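Local coordinates for protein putative peptidase (Chlamydophila abortus, PDB 3CE2) that probably acts as a zinc-dependent oligopeptidase of the M3B family, degrading a variety of small bioactive peptides, at residues D22-T27 and H383-L388; R460-I465 and K601-L606; A545-E550 and I592-C597. All coordinates share one frame; numbering follows the deposited sequence.

Contact 1 (D22-T27 and H383-L388)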
ATOM      1  N   ASP A  22      24.786   3.300 -15.431  1.00 63.40           N
ATOM      2  CA  ASP A  22      24.289   2.740 -14.200  1.00 59.06           C
ATOM      3  C   ASP A  22      23.091   3.537 -13.697  1.00 53.55           C
ATOM      4  O   ASP A  22      22.459   3.185 -12.708  1.00 50.61           O
ATOM      5  CB  ASP A  22      25.416   2.709 -13.179  1.00 65.18           C
ATOM      6  CG  ASP A  22      26.437   1.632 -13.486  1.00 70.03           C
ATOM      7  OD1 ASP A  22      26.162   0.793 -14.377  1.00 71.69           O
ATOM      8  OD2 ASP A  22      27.502   1.618 -12.830  1.00 72.58           O
ATOM      9  N   CYS A  23      22.762   4.595 -14.419  1.00 50.24           N
ATOM     10  CA  CYS A  23      21.758   5.528 -13.976  1.00 56.99           C
ATOM     11  C   CYS A  23      20.560   5.553 -14.890  1.00 54.98           C
ATOM     12  O   CYS A  23      20.642   5.178 -16.052  1.00 56.64           O
ATOM     13  CB  CYS A  23      22.359   6.932 -13.904  1.00 59.27           C
ATOM     14  SG  CYS A  23      23.908   6.911 -13.041  1.00 60.20           S
ATOM     15  N   TRP A  24      19.448   6.010 -14.346  1.00 50.66           N
ATOM     16  CA  TRP A  24      18.303   6.190 -15.155  1.00 54.75           C
ATOM     17  C   TRP A  24      18.571   7.374 -16.064  1.00 60.56           C
ATOM     18  O   TRP A  24      19.441   8.210 -15.778  1.00 53.59           O
ATOM     19  CB  TRP A  24      17.035   6.390 -14.319  1.00 51.80           C
ATOM     20  CG  TRP A  24      17.116   7.391 -13.233  1.00 51.22           C
ATOM     21  CD1 TRP A  24      17.883   8.522 -13.195  1.00 50.65           C
ATOM     22  CD2 TRP A  24      16.362   7.375 -12.018  1.00 51.60           C
ATOM     23  NE1 TRP A  24      17.664   9.200 -12.023  1.00 50.30           N
ATOM     24  CE2 TRP A  24      16.739   8.516 -11.279  1.00 51.17           C
ATOM     25  CE3 TRP A  24      15.409   6.498 -11.478  1.00 50.31           C
ATOM     26  CZ2 TRP A  24      16.197   8.806 -10.025  1.00 50.99           C
ATOM     27  CZ3 TRP A  24      14.866   6.790 -10.233  1.00 51.39           C
ATOM     28  CH2 TRP A  24      15.261   7.935  -9.523  1.00 52.63           C
ATOM     29  N   ASP A  25      17.826   7.401 -17.175  1.00 65.01           N
ATOM     30  CA  ASP A  25      17.900   8.445 -18.181  1.00 61.51           C
ATOM     31  C   ASP A  25      16.627   9.269 -18.135  1.00 57.22           C
ATOM     32  O   ASP A  25      15.572   8.858 -18.640  1.00 56.38           O
ATOM     33  CB  ASP A  25      18.092   7.841 -19.573  1.00 63.49           C
ATOM     34  CG  ASP A  25      17.982   8.884 -20.696  1.00 67.37           C
ATOM     35  OD1 ASP A  25      18.008  10.103 -20.428  1.00 63.63           O
ATOM     36  OD2 ASP A  25      17.865   8.477 -21.864  1.00 72.11           O
ATOM     37  N   ILE A  26      16.751  10.446 -17.538  1.00 52.60           N
ATOM     38  CA  ILE A  26      15.628  11.327 -17.335  1.00 50.55           C
ATOM     39  C   ILE A  26      15.573  12.432 -18.379  1.00 53.79           C
ATOM     40  O   ILE A  26      14.757  13.339 -18.276  1.00 56.11           O
ATOM     41  CB  ILE A  26      15.724  11.971 -15.953  1.00 55.64           C
ATOM     42  CG1 ILE A  26      17.046  12.749 -15.833  1.00 56.84           C
ATOM     43  CG2 ILE A  26      15.612  10.896 -14.854  1.00 56.75           C
ATOM     44  CD1 ILE A  26      17.079  13.713 -14.666  1.00 58.68           C
ATOM     45  N   THR A  27      16.443  12.370 -19.379  1.00 55.63           N
ATOM     46  CA  THR A  27      16.443  13.374 -20.448  1.00 58.37           C
ATOM     47  C   THR A  27      15.145  13.407 -21.273  1.00 60.57           C
ATOM     48  O   THR A  27      14.717  14.485 -21.661  1.00 65.15           O
ATOM     49  CB  THR A  27      17.674  13.246 -21.390  1.00 61.78           C
ATOM     50  OG1 THR A  27      17.786  11.896 -21.847  1.00 66.22           O
ATOM     51  CG2 THR A  27      18.964  13.615 -20.665  1.00 59.57           C
ATOM     52  N   HIS A 383       8.531   7.226 -19.188  1.00 64.04           N
ATOM     53  CA  HIS A 383       8.478   5.810 -18.905  1.00 67.22           C
ATOM     54  C   HIS A 383       8.588   5.707 -17.388  1.00 62.50           C
ATOM     55  O   HIS A 383       8.757   6.733 -16.734  1.00 57.73           O
ATOM     56  CB  HIS A 383       9.546   4.998 -19.655  1.00 69.02           C
ATOM     57  CG  HIS A 383      10.861   5.686 -19.783  1.00 72.09           C
ATOM     58  ND1 HIS A 383      11.339   6.149 -20.989  1.00 71.07           N
ATOM     59  CD2 HIS A 383      11.811   5.973 -18.863  1.00 76.74           C
ATOM     60  CE1 HIS A 383      12.523   6.704 -20.807  1.00 75.87           C
ATOM     61  NE2 HIS A 383      12.836   6.605 -19.526  1.00 81.89           N
ATOM     62  N   PRO A 384       8.407   4.495 -16.819  1.00 56.26           N
ATOM     63  CA  PRO A 384       8.510   4.396 -15.365  1.00 58.66           C
ATOM     64  C   PRO A 384       9.975   4.518 -14.940  1.00 63.00           C
ATOM     65  O   PRO A 384      10.884   4.227 -15.715  1.00 69.12           O
ATOM     66  CB  PRO A 384       7.974   2.998 -15.060  1.00 55.13           C
ATOM     67  CG  PRO A 384       8.118   2.236 -16.326  1.00 53.19           C
ATOM     68  CD  PRO A 384       8.108   3.201 -17.456  1.00 49.33           C
ATOM     69  N   TYR A 385      10.208   4.990 -13.730  1.00 57.61           N
ATOM     70  CA  TYR A 385      11.561   5.158 -13.275  1.00 50.26           C
ATOM     71  C   TYR A 385      11.654   4.383 -11.999  1.00 47.86           C
ATOM     72  O   TYR A 385      10.808   4.504 -11.106  1.00 47.97           O
ATOM     73  CB  TYR A 385      11.880   6.637 -13.073  1.00 51.62           C
ATOM     74  CG  TYR A 385      12.191   7.365 -14.366  1.00 50.47           C
ATOM     75  CD1 TYR A 385      13.331   7.035 -15.100  1.00 53.66           C
ATOM     76  CD2 TYR A 385      11.360   8.387 -14.853  1.00 45.02           C
ATOM     77  CE1 TYR A 385      13.647   7.695 -16.292  1.00 50.90           C
ATOM     78  CE2 TYR A 385      11.663   9.054 -16.048  1.00 43.20           C
ATOM     79  CZ  TYR A 385      12.819   8.696 -16.760  1.00 49.81           C
ATOM     80  OH  TYR A 385      13.178   9.317 -17.936  1.00 50.50           O
ATOM     81  N   VAL A 386      12.651   3.527 -11.932  1.00 46.25           N
ATOM     82  CA  VAL A 386      12.839   2.716 -10.752  1.00 44.65           C
ATOM     83  C   VAL A 386      14.101   3.157 -10.048  1.00 46.93           C
ATOM     84  O   VAL A 386      15.203   3.072 -10.617  1.00 40.51           O
ATOM     85  CB  VAL A 386      13.033   1.259 -11.126  1.00 42.04           C
ATOM     86  CG1 VAL A 386      13.242   0.447  -9.880  1.00 46.21           C
ATOM     87  CG2 VAL A 386      11.849   0.778 -11.873  1.00 44.05           C
ATOM     88  N   LEU A 387      13.943   3.617  -8.812  1.00 46.89           N
ATOM     89  CA  LEU A 387      15.089   3.831  -7.952  1.00 43.35           C
ATOM     90  C   LEU A 387      15.424   2.600  -7.097  1.00 46.31           C
ATOM     91  O   LEU A 387      14.633   2.154  -6.267  1.00 50.18           O
ATOM     92  CB  LEU A 387      14.868   5.047  -7.074  1.00 44.64           C
ATOM     93  CG  LEU A 387      16.109   5.364  -6.235  1.00 44.91           C
ATOM     94  CD1 LEU A 387      16.287   6.880  -6.085  1.00 35.67           C
ATOM     95  CD2 LEU A 387      16.061   4.627  -4.882  1.00 33.66           C
ATOM     96  N   LEU A 388      16.613   2.064  -7.318  1.00 48.09           N
ATOM     97  CA  LEU A 388      17.139   0.927  -6.572  1.00 46.85           C
ATOM     98  C   LEU A 388      18.376   1.328  -5.741  1.00 48.67           C
ATOM     99  O   LEU A 388      19.025   2.367  -5.995  1.00 49.89           O
ATOM    100  CB  LEU A 388      17.553  -0.171  -7.568  1.00 48.38           C
ATOM    101  CG  LEU A 388      16.755  -1.455  -7.843  1.00 47.58           C
ATOM    102  CD1 LEU A 388      15.284  -1.237  -7.897  1.00 46.66           C
ATOM    103  CD2 LEU A 388      17.217  -2.130  -9.129  1.00 49.38           C
TER
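The six-membered ring of the W24 indole lies against L387: CZ3 is 3.6 Å from L387 CB, while CH2 comes within 3.7 Å of L387 CD1. The two side chains cross obliquely, and the six-membered ring also meets backbone, with W24 CE3 3.5 Å from V386 O. W24 CG stands between its own backbone N and carbonyl carbon (chi1 49°), and from there the indole extends beside the strand. A broad, mostly apolar ring suits this place, since it can cover the aliphatic branch of L387 and the peptide before it. At the other end of the side chain, W24 CB rests 3.8 Å from Y385 CD1, and the indole and phenol planes are inclined at 75°, an oblique pairing. The Y385 ring continues past W24 to the next two residues. CG2 of I26 sits over one face of that ring, 4.3 Å from the centroid, making a CH-pi contact offset toward the rim. At the in-plane edge, Y385 OH donates to D25 O over 2.5 Å, tilted 23° from the carbonyl plane. W24 NE1 is hydrogen-bonded to Q96 OE1 of helix 66-96; L92 of that helix touches both W24 and Y385. Strand 385-387 is the central strand of a three-stranded mixed sheet, and V386, whose CB points away from the loop, touches E403 on the helix that carries the HExxH zinc motif. A tyrosine therefore serves twice: its ring packs against apolar groups while its hydroxyl satisfies a main-chain oxygen, so apolar and polar contacts together hold the N-terminal loop to the sheet.

Contact 2 (R460-I465 and K601-L606)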
ATOM      1  N   ARG A 460       9.584 -17.945   3.567  1.00 53.68           N
ATOM      2  CA  ARG A 460       9.492 -16.513   3.375  1.00 55.78           C
ATOM      3  C   ARG A 460       8.132 -16.167   2.779  1.00 54.18           C
ATOM      4  O   ARG A 460       7.463 -15.198   3.167  1.00 53.49           O
ATOM      5  CB  ARG A 460      10.609 -16.028   2.463  1.00 56.97           C
ATOM      6  CG  ARG A 460      10.732 -14.514   2.443  1.00 63.36           C
ATOM      7  CD  ARG A 460      12.040 -14.066   1.842  1.00 72.91           C
ATOM      8  NE  ARG A 460      12.193 -14.570   0.480  1.00 82.06           N
ATOM      9  CZ  ARG A 460      13.005 -15.563   0.124  1.00 84.20           C
ATOM     10  NH1 ARG A 460      13.055 -15.944  -1.145  1.00 87.29           N
ATOM     11  NH2 ARG A 460      13.767 -16.172   1.029  1.00 83.65           N
ATOM     12  N   CYS A 461       7.736 -17.006   1.841  1.00 48.98           N
ATOM     13  CA  CYS A 461       6.492 -16.878   1.146  1.00 46.66           C
ATOM     14  C   CYS A 461       5.260 -17.078   2.039  1.00 47.81           C
ATOM     15  O   CYS A 461       4.286 -16.337   1.936  1.00 45.95           O
ATOM     16  CB  CYS A 461       6.487 -17.889   0.010  1.00 54.56           C
ATOM     17  SG  CYS A 461       4.897 -18.099  -0.714  1.00 58.86           S
ATOM     18  N   LEU A 462       5.275 -18.064   2.924  1.00 46.38           N
ATOM     19  CA  LEU A 462       4.105 -18.234   3.772  1.00 44.66           C
ATOM     20  C   LEU A 462       4.055 -17.192   4.886  1.00 46.63           C
ATOM     21  O   LEU A 462       2.980 -16.670   5.208  1.00 46.91           O
ATOM     22  CB  LEU A 462       3.992 -19.668   4.281  1.00 46.59           C
ATOM     23  CG  LEU A 462       3.721 -20.646   3.120  1.00 49.58           C
ATOM     24  CD1 LEU A 462       4.224 -22.050   3.387  1.00 41.12           C
ATOM     25  CD2 LEU A 462       2.229 -20.675   2.723  1.00 45.86           C
ATOM     26  N   ASP A 463       5.210 -16.856   5.454  1.00 47.59           N
ATOM     27  CA  ASP A 463       5.267 -15.786   6.472  1.00 49.47           C
ATOM     28  C   ASP A 463       4.608 -14.507   5.925  1.00 51.29           C
ATOM     29  O   ASP A 463       3.814 -13.847   6.614  1.00 52.96           O
ATOM     30  CB  ASP A 463       6.717 -15.483   6.888  1.00 47.18           C
ATOM     31  CG  ASP A 463       7.368 -16.618   7.732  1.00 55.85           C
ATOM     32  OD1 ASP A 463       6.654 -17.529   8.259  1.00 47.88           O
ATOM     33  OD2 ASP A 463       8.622 -16.582   7.866  1.00 56.45           O
ATOM     34  N   THR A 464       4.947 -14.174   4.679  1.00 42.85           N
ATOM     35  CA  THR A 464       4.405 -13.006   4.003  1.00 44.57           C
ATOM     36  C   THR A 464       2.898 -13.132   3.823  1.00 45.71           C
ATOM     37  O   THR A 464       2.129 -12.240   4.199  1.00 49.01           O
ATOM     38  CB  THR A 464       5.038 -12.877   2.616  1.00 44.67           C
ATOM     39  OG1 THR A 464       6.423 -12.577   2.768  1.00 46.68           O
ATOM     40  CG2 THR A 464       4.371 -11.796   1.806  1.00 39.55           C
ATOM     41  N   ILE A 465       2.476 -14.253   3.248  1.00 44.47           N
ATOM     42  CA  ILE A 465       1.057 -14.503   3.065  1.00 43.53           C
ATOM     43  C   ILE A 465       0.323 -14.458   4.412  1.00 43.17           C
ATOM     44  O   ILE A 465      -0.701 -13.779   4.555  1.00 44.05           O
ATOM     45  CB  ILE A 465       0.822 -15.839   2.360  1.00 36.28           C
ATOM     46  CG1 ILE A 465       1.478 -15.812   0.987  1.00 33.42           C
ATOM     47  CG2 ILE A 465      -0.627 -16.062   2.176  1.00 31.20           C
ATOM     48  CD1 ILE A 465       1.387 -17.130   0.260  1.00 29.16           C
ATOM     49  N   LYS A 601      -1.570 -25.342  -1.435  1.00 42.59           N
ATOM     50  CA  LYS A 601      -0.596 -26.086  -2.196  1.00 46.49           C
ATOM     51  C   LYS A 601       0.782 -25.901  -1.597  1.00 49.40           C
ATOM     52  O   LYS A 601       1.564 -26.845  -1.509  1.00 56.51           O
ATOM     53  CB  LYS A 601      -0.584 -25.648  -3.645  1.00 48.26           C
ATOM     54  CG  LYS A 601       0.185 -26.585  -4.498  1.00 52.58           C
ATOM     55  CD  LYS A 601       0.594 -25.949  -5.795  1.00 58.11           C
ATOM     56  CE  LYS A 601       1.605 -26.855  -6.487  1.00 63.40           C
ATOM     57  NZ  LYS A 601       2.549 -26.112  -7.350  1.00 65.57           N
ATOM     58  N   LYS A 602       1.074 -24.679  -1.173  1.00 49.50           N
ATOM     59  CA  LYS A 602       2.409 -24.347  -0.693  1.00 46.05           C
ATOM     60  C   LYS A 602       2.632 -24.966   0.684  1.00 47.87           C
ATOM     61  O   LYS A 602       3.732 -25.437   0.987  1.00 42.66           O
ATOM     62  CB  LYS A 602       2.576 -22.832  -0.617  1.00 45.92           C
ATOM     63  CG  LYS A 602       2.680 -22.153  -1.947  1.00 43.26           C
ATOM     64  CD  LYS A 602       4.089 -22.121  -2.443  1.00 44.59           C
ATOM     65  CE  LYS A 602       4.167 -21.554  -3.840  1.00 47.14           C
ATOM     66  NZ  LYS A 602       3.923 -22.670  -4.789  1.00 46.64           N
ATOM     67  N   ILE A 603       1.589 -24.971   1.518  1.00 40.26           N
ATOM     68  CA  ILE A 603       1.707 -25.598   2.826  1.00 43.55           C
ATOM     69  C   ILE A 603       2.024 -27.082   2.657  1.00 51.99           C
ATOM     70  O   ILE A 603       2.851 -27.622   3.380  1.00 54.45           O
ATOM     71  CB  ILE A 603       0.436 -25.422   3.674  1.00 39.20           C
ATOM     72  CG1 ILE A 603       0.226 -23.945   4.009  1.00 35.17           C
ATOM     73  CG2 ILE A 603       0.520 -26.240   4.949  1.00 31.76           C
ATOM     74  CD1 ILE A 603      -0.993 -23.683   4.833  1.00 38.26           C
ATOM     75  N   GLN A 604       1.387 -27.727   1.681  1.00 57.52           N
ATOM     76  CA  GLN A 604       1.634 -29.147   1.423  1.00 60.30           C
ATOM     77  C   GLN A 604       3.021 -29.401   0.880  1.00 60.15           C
ATOM     78  O   GLN A 604       3.672 -30.340   1.313  1.00 62.45           O
ATOM     79  CB  GLN A 604       0.594 -29.749   0.482  1.00 62.76           C
ATOM     80  CG  GLN A 604      -0.743 -30.035   1.145  1.00 69.74           C
ATOM     81  CD  GLN A 604      -1.850 -30.300   0.114  1.00 76.70           C
ATOM     82  OE1 GLN A 604      -3.036 -30.392   0.463  1.00 76.84           O
ATOM     83  NE2 GLN A 604      -1.464 -30.416  -1.162  1.00 74.22           N
ATOM     84  N   GLU A 605       3.497 -28.583  -0.059  1.00 61.08           N
ATOM     85  CA  GLU A 605       4.895 -28.748  -0.499  1.00 60.81           C
ATOM     86  C   GLU A 605       5.821 -28.721   0.705  1.00 59.23           C
ATOM     87  O   GLU A 605       6.678 -29.574   0.848  1.00 62.49           O
ATOM     88  CB  GLU A 605       5.339 -27.662  -1.473  1.00 63.37           C
ATOM     89  CG  GLU A 605       4.640 -27.669  -2.808  1.00 72.48           C
ATOM     90  CD  GLU A 605       5.277 -26.695  -3.791  1.00 78.46           C
ATOM     91  OE1 GLU A 605       6.491 -26.422  -3.645  1.00 80.19           O
ATOM     92  OE2 GLU A 605       4.572 -26.213  -4.713  1.00 81.39           O
ATOM     93  N   LEU A 606       5.629 -27.735   1.579  1.00 63.56           N
ATOM     94  CA  LEU A 606       6.528 -27.527   2.712  1.00 63.34           C
ATOM     95  C   LEU A 606       6.448 -28.706   3.655  1.00 65.06           C
ATOM     96  O   LEU A 606       7.469 -29.217   4.140  1.00 64.77           O
ATOM     97  CB  LEU A 606       6.157 -26.251   3.469  1.00 60.13           C
ATOM     98  CG  LEU A 606       6.966 -26.032   4.756  1.00 58.53           C
ATOM     99  CD1 LEU A 606       8.418 -25.767   4.434  1.00 56.91           C
ATOM    100  CD2 LEU A 606       6.412 -24.899   5.597  1.00 58.74           C
TER
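L462, on segment 460-465 of helix 451-487, reaches across between two side chains of segment 601-606, which belongs to helix 590-607, lying obliquely to K602 and at about a right angle to I603. Its branched end does the touching. CD2 is 4.0 Å from K602 CB and equally 4.0 Å from I603 CG1, whereas the other methyl, CD1, faces L606 CD2 at 4.2 Å. Leucine fits here because its fork lets CD2 settle against K602 and I603 while CD1 reaches L606. K602 shows why a lysine can sit in a buried contact. Its CB points toward L462, but the chain bends at chi2 (-87°) and again at chi4, and the end leads away. The ammonium group is thus carried off to D442, with which it forms a salt bridge, leaving the first methylene to pack like an apolar residue. C461 adds a looser touch, SG to K602 CD at 4.5 Å. On the flank of segment 601-606, E605 OE2 bridges to K601 NZ at 3.3 Å, with a longer ion pair to K602. The segment axes approach to 10.8 Å and run at 142°, roughly antiparallel, a spacing wide enough for side chains to occupy the space between the backbones. Helix 292-306 packs on the same residues: Y298 meets L462 and L606, while I301 meets I603 and L606. Helix 431-447 supplies M441 against C461, as well as the D442 partner of K602, so the four helices 292-306, 431-447, 451-487 and 590-607 converge here.

Contact 3 (A545-E550 and I592-C597)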
ATOM      1  N   ALA A 545      -3.941 -10.803  -5.987  1.00 39.83           N
ATOM      2  CA  ALA A 545      -2.662 -11.152  -6.617  1.00 37.26           C
ATOM      3  C   ALA A 545      -2.539 -12.667  -6.707  1.00 43.58           C
ATOM      4  O   ALA A 545      -2.160 -13.207  -7.750  1.00 44.70           O
ATOM      5  CB  ALA A 545      -1.508 -10.586  -5.821  1.00 37.56           C
ATOM      6  N   LEU A 546      -2.880 -13.343  -5.606  1.00 38.93           N
ATOM      7  CA  LEU A 546      -2.794 -14.784  -5.541  1.00 39.97           C
ATOM      8  C   LEU A 546      -3.798 -15.467  -6.471  1.00 39.66           C
ATOM      9  O   LEU A 546      -3.488 -16.483  -7.091  1.00 40.00           O
ATOM     10  CB  LEU A 546      -2.989 -15.250  -4.107  1.00 38.77           C
ATOM     11  CG  LEU A 546      -1.832 -14.913  -3.180  1.00 35.19           C
ATOM     12  CD1 LEU A 546      -2.115 -15.532  -1.865  1.00 34.08           C
ATOM     13  CD2 LEU A 546      -0.522 -15.433  -3.725  1.00 35.51           C
ATOM     14  N   CYS A 547      -4.988 -14.894  -6.572  1.00 42.00           N
ATOM     15  CA  CYS A 547      -6.004 -15.370  -7.502  1.00 40.98           C
ATOM     16  C   CYS A 547      -5.537 -15.283  -8.938  1.00 40.24           C
ATOM     17  O   CYS A 547      -5.476 -16.285  -9.639  1.00 49.23           O
ATOM     18  CB  CYS A 547      -7.280 -14.558  -7.338  1.00 47.86           C
ATOM     19  SG  CYS A 547      -8.628 -15.043  -8.443  1.00 55.21           S
ATOM     20  N   PHE A 548      -5.206 -14.082  -9.385  1.00 46.80           N
ATOM     21  CA  PHE A 548      -4.642 -13.881 -10.723  1.00 40.58           C
ATOM     22  C   PHE A 548      -3.509 -14.835 -10.996  1.00 36.65           C
ATOM     23  O   PHE A 548      -3.451 -15.481 -12.041  1.00 38.01           O
ATOM     24  CB  PHE A 548      -4.107 -12.476 -10.830  1.00 42.31           C
ATOM     25  CG  PHE A 548      -5.117 -11.484 -11.277  1.00 44.20           C
ATOM     26  CD1 PHE A 548      -5.889 -11.730 -12.400  1.00 50.10           C
ATOM     27  CD2 PHE A 548      -5.267 -10.292 -10.613  1.00 43.41           C
ATOM     28  CE1 PHE A 548      -6.809 -10.805 -12.831  1.00 47.37           C
ATOM     29  CE2 PHE A 548      -6.175  -9.360 -11.037  1.00 41.93           C
ATOM     30  CZ  PHE A 548      -6.953  -9.616 -12.133  1.00 46.53           C
ATOM     31  N   LEU A 549      -2.610 -14.942 -10.037  1.00 36.48           N
ATOM     32  CA  LEU A 549      -1.432 -15.797 -10.206  1.00 43.43           C
ATOM     33  C   LEU A 549      -1.778 -17.285 -10.360  1.00 44.50           C
ATOM     34  O   LEU A 549      -1.248 -17.975 -11.241  1.00 51.92           O
ATOM     35  CB  LEU A 549      -0.441 -15.573  -9.052  1.00 36.61           C
ATOM     36  CG  LEU A 549       0.812 -16.423  -9.146  1.00 38.28           C
ATOM     37  CD1 LEU A 549       1.521 -16.210 -10.481  1.00 41.02           C
ATOM     38  CD2 LEU A 549       1.735 -16.145  -7.970  1.00 40.22           C
ATOM     39  N   GLU A 550      -2.671 -17.778  -9.506  1.00 47.83           N
ATOM     40  CA  GLU A 550      -3.065 -19.184  -9.541  1.00 48.28           C
ATOM     41  C   GLU A 550      -3.676 -19.552 -10.902  1.00 49.32           C
ATOM     42  O   GLU A 550      -3.307 -20.561 -11.499  1.00 52.28           O
ATOM     43  CB  GLU A 550      -4.042 -19.477  -8.407  1.00 54.33           C
ATOM     44  CG  GLU A 550      -4.558 -20.921  -8.348  1.00 63.43           C
ATOM     45  CD  GLU A 550      -3.565 -21.893  -7.722  1.00 66.02           C
ATOM     46  OE1 GLU A 550      -2.374 -21.530  -7.540  1.00 68.33           O
ATOM     47  OE2 GLU A 550      -3.986 -23.026  -7.407  1.00 66.72           O
ATOM     48  N   ILE A 592     -11.203 -15.422  -3.373  1.00 47.36           N
ATOM     49  CA  ILE A 592     -10.569 -15.868  -2.139  1.00 48.31           C
ATOM     50  C   ILE A 592     -10.328 -17.379  -2.089  1.00 47.61           C
ATOM     51  O   ILE A 592      -9.381 -17.841  -1.457  1.00 50.02           O
ATOM     52  CB  ILE A 592     -11.279 -15.381  -0.887  1.00 45.98           C
ATOM     53  CG1 ILE A 592     -10.314 -15.508   0.292  1.00 41.46           C
ATOM     54  CG2 ILE A 592     -12.560 -16.150  -0.687  1.00 47.00           C
ATOM     55  CD1 ILE A 592     -10.812 -14.927   1.593  1.00 47.93           C
ATOM     56  N   GLN A 593     -11.149 -18.149  -2.788  1.00 49.23           N
ATOM     57  CA  GLN A 593     -10.940 -19.587  -2.827  1.00 48.85           C
ATOM     58  C   GLN A 593      -9.731 -19.931  -3.668  1.00 44.94           C
ATOM     59  O   GLN A 593      -8.976 -20.859  -3.341  1.00 42.12           O
ATOM     60  CB  GLN A 593     -12.183 -20.301  -3.333  1.00 51.37           C
ATOM     61  CG  GLN A 593     -13.307 -20.226  -2.333  1.00 55.93           C
ATOM     62  CD  GLN A 593     -14.429 -21.187  -2.656  1.00 59.53           C
ATOM     63  OE1 GLN A 593     -14.899 -21.251  -3.795  1.00 52.43           O
ATOM     64  NE2 GLN A 593     -14.868 -21.945  -1.644  1.00 61.65           N
ATOM     65  N   LYS A 594      -9.531 -19.164  -4.737  1.00 40.91           N
ATOM     66  CA  LYS A 594      -8.344 -19.344  -5.574  1.00 39.52           C
ATOM     67  C   LYS A 594      -7.076 -18.989  -4.782  1.00 44.16           C
ATOM     68  O   LYS A 594      -6.027 -19.631  -4.920  1.00 48.80           O
ATOM     69  CB  LYS A 594      -8.450 -18.496  -6.845  1.00 46.08           C
ATOM     70  CG  LYS A 594      -9.195 -19.150  -8.000  1.00 50.71           C
ATOM     71  CD  LYS A 594      -8.493 -20.445  -8.377  1.00 61.18           C
ATOM     72  CE  LYS A 594      -8.911 -20.978  -9.731  1.00 62.27           C
ATOM     73  NZ  LYS A 594      -8.252 -22.304  -9.949  1.00 62.71           N
ATOM     74  N   ALA A 595      -7.174 -17.968  -3.941  1.00 42.50           N
ATOM     75  CA  ALA A 595      -6.058 -17.596  -3.095  1.00 42.82           C
ATOM     76  C   ALA A 595      -5.741 -18.739  -2.151  1.00 41.95           C
ATOM     77  O   ALA A 595      -4.602 -19.198  -2.069  1.00 43.25           O
ATOM     78  CB  ALA A 595      -6.396 -16.336  -2.308  1.00 43.57           C
ATOM     79  N   PHE A 596      -6.759 -19.204  -1.438  1.00 40.57           N
ATOM     80  CA  PHE A 596      -6.577 -20.298  -0.491  1.00 43.38           C
ATOM     81  C   PHE A 596      -5.993 -21.557  -1.136  1.00 42.86           C
ATOM     82  O   PHE A 596      -5.166 -22.258  -0.538  1.00 44.06           O
ATOM     83  CB  PHE A 596      -7.893 -20.611   0.205  1.00 45.46           C
ATOM     84  CG  PHE A 596      -8.298 -19.583   1.214  1.00 44.42           C
ATOM     85  CD1 PHE A 596      -7.352 -18.839   1.877  1.00 46.73           C
ATOM     86  CD2 PHE A 596      -9.622 -19.402   1.542  1.00 49.73           C
ATOM     87  CE1 PHE A 596      -7.715 -17.907   2.825  1.00 45.55           C
ATOM     88  CE2 PHE A 596      -9.996 -18.471   2.491  1.00 50.41           C
ATOM     89  CZ  PHE A 596      -9.026 -17.717   3.131  1.00 48.40           C
ATOM     90  N   CYS A 597      -6.402 -21.829  -2.367  1.00 39.15           N
ATOM     91  CA  CYS A 597      -5.818 -22.940  -3.115  1.00 47.18           C
ATOM     92  C   CYS A 597      -4.315 -22.833  -3.222  1.00 45.11           C
ATOM     93  O   CYS A 597      -3.582 -23.779  -2.950  1.00 47.46           O
ATOM     94  CB  CYS A 597      -6.422 -23.018  -4.515  1.00 45.79           C
ATOM     95  SG  CYS A 597      -8.100 -23.673  -4.484  1.00 55.15           S
TER
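K594 begins its path at CB beside C547, 3.8 Å from the sulfur SG. CG follows at 4.2 Å from the same SG, standing anti to the carbonyl carbon (chi1 -86°). A bend at chi2 (-59°) then sets CD next to E550, 4.0 Å from CG of that residue, and the two chains cross at about a right angle. At the tip NZ forms a salt bridge with E556, just beyond helix 536-553; E550 OE2 remains 5.0 Å from K594 NZ, an opposite charge that probably still favours the ammonium group. Lysine suits this partly exposed site because its methylenes pack against C547 and E550 before the charge is delivered to a carboxylate. The axes of the two segments cross at 73° and come within 7.6 Å, a closeness that small residues permit: the backbones come nearest at C547 and A595, and A595 CB touches L546 CB at 4.0 Å. In this largely helical protein of the M3B peptidase family, helix 536-553 packs in turn on helix 431-447, which directly follows the zinc ligand E430; L546 and L549 both meet M438 there. E550 extends with CG anti to its backbone N and 3.9 Å from K594 O, then turns at chi2, its OE2 reaching C597 CB at 3.8 Å. F598 of helix 590-607 is a further neighbour of L546, L549 and E550.

How the contacts relate
Contacts 2 and 3 share helix 590-607: segment 592-597 crosses helix 536-553, and after a gap of three residues segment 601-606 packs against helix 451-487. Their centres lie 13 Å apart, and helix 431-447 borders both. Contact 1 is a separate region, its centre 34 Å from that of contact 2 and 33 Å from that of contact 3. Contacts 1 and 3 approach the zinc site of H402, H406 and E430, probably the catalytic one, by different parts of the chain: the V386 side chain is about 7 Å from that of H406, and the L546 side chain about 11 Å from that of E430. Contact 2 lies away from the metal sites.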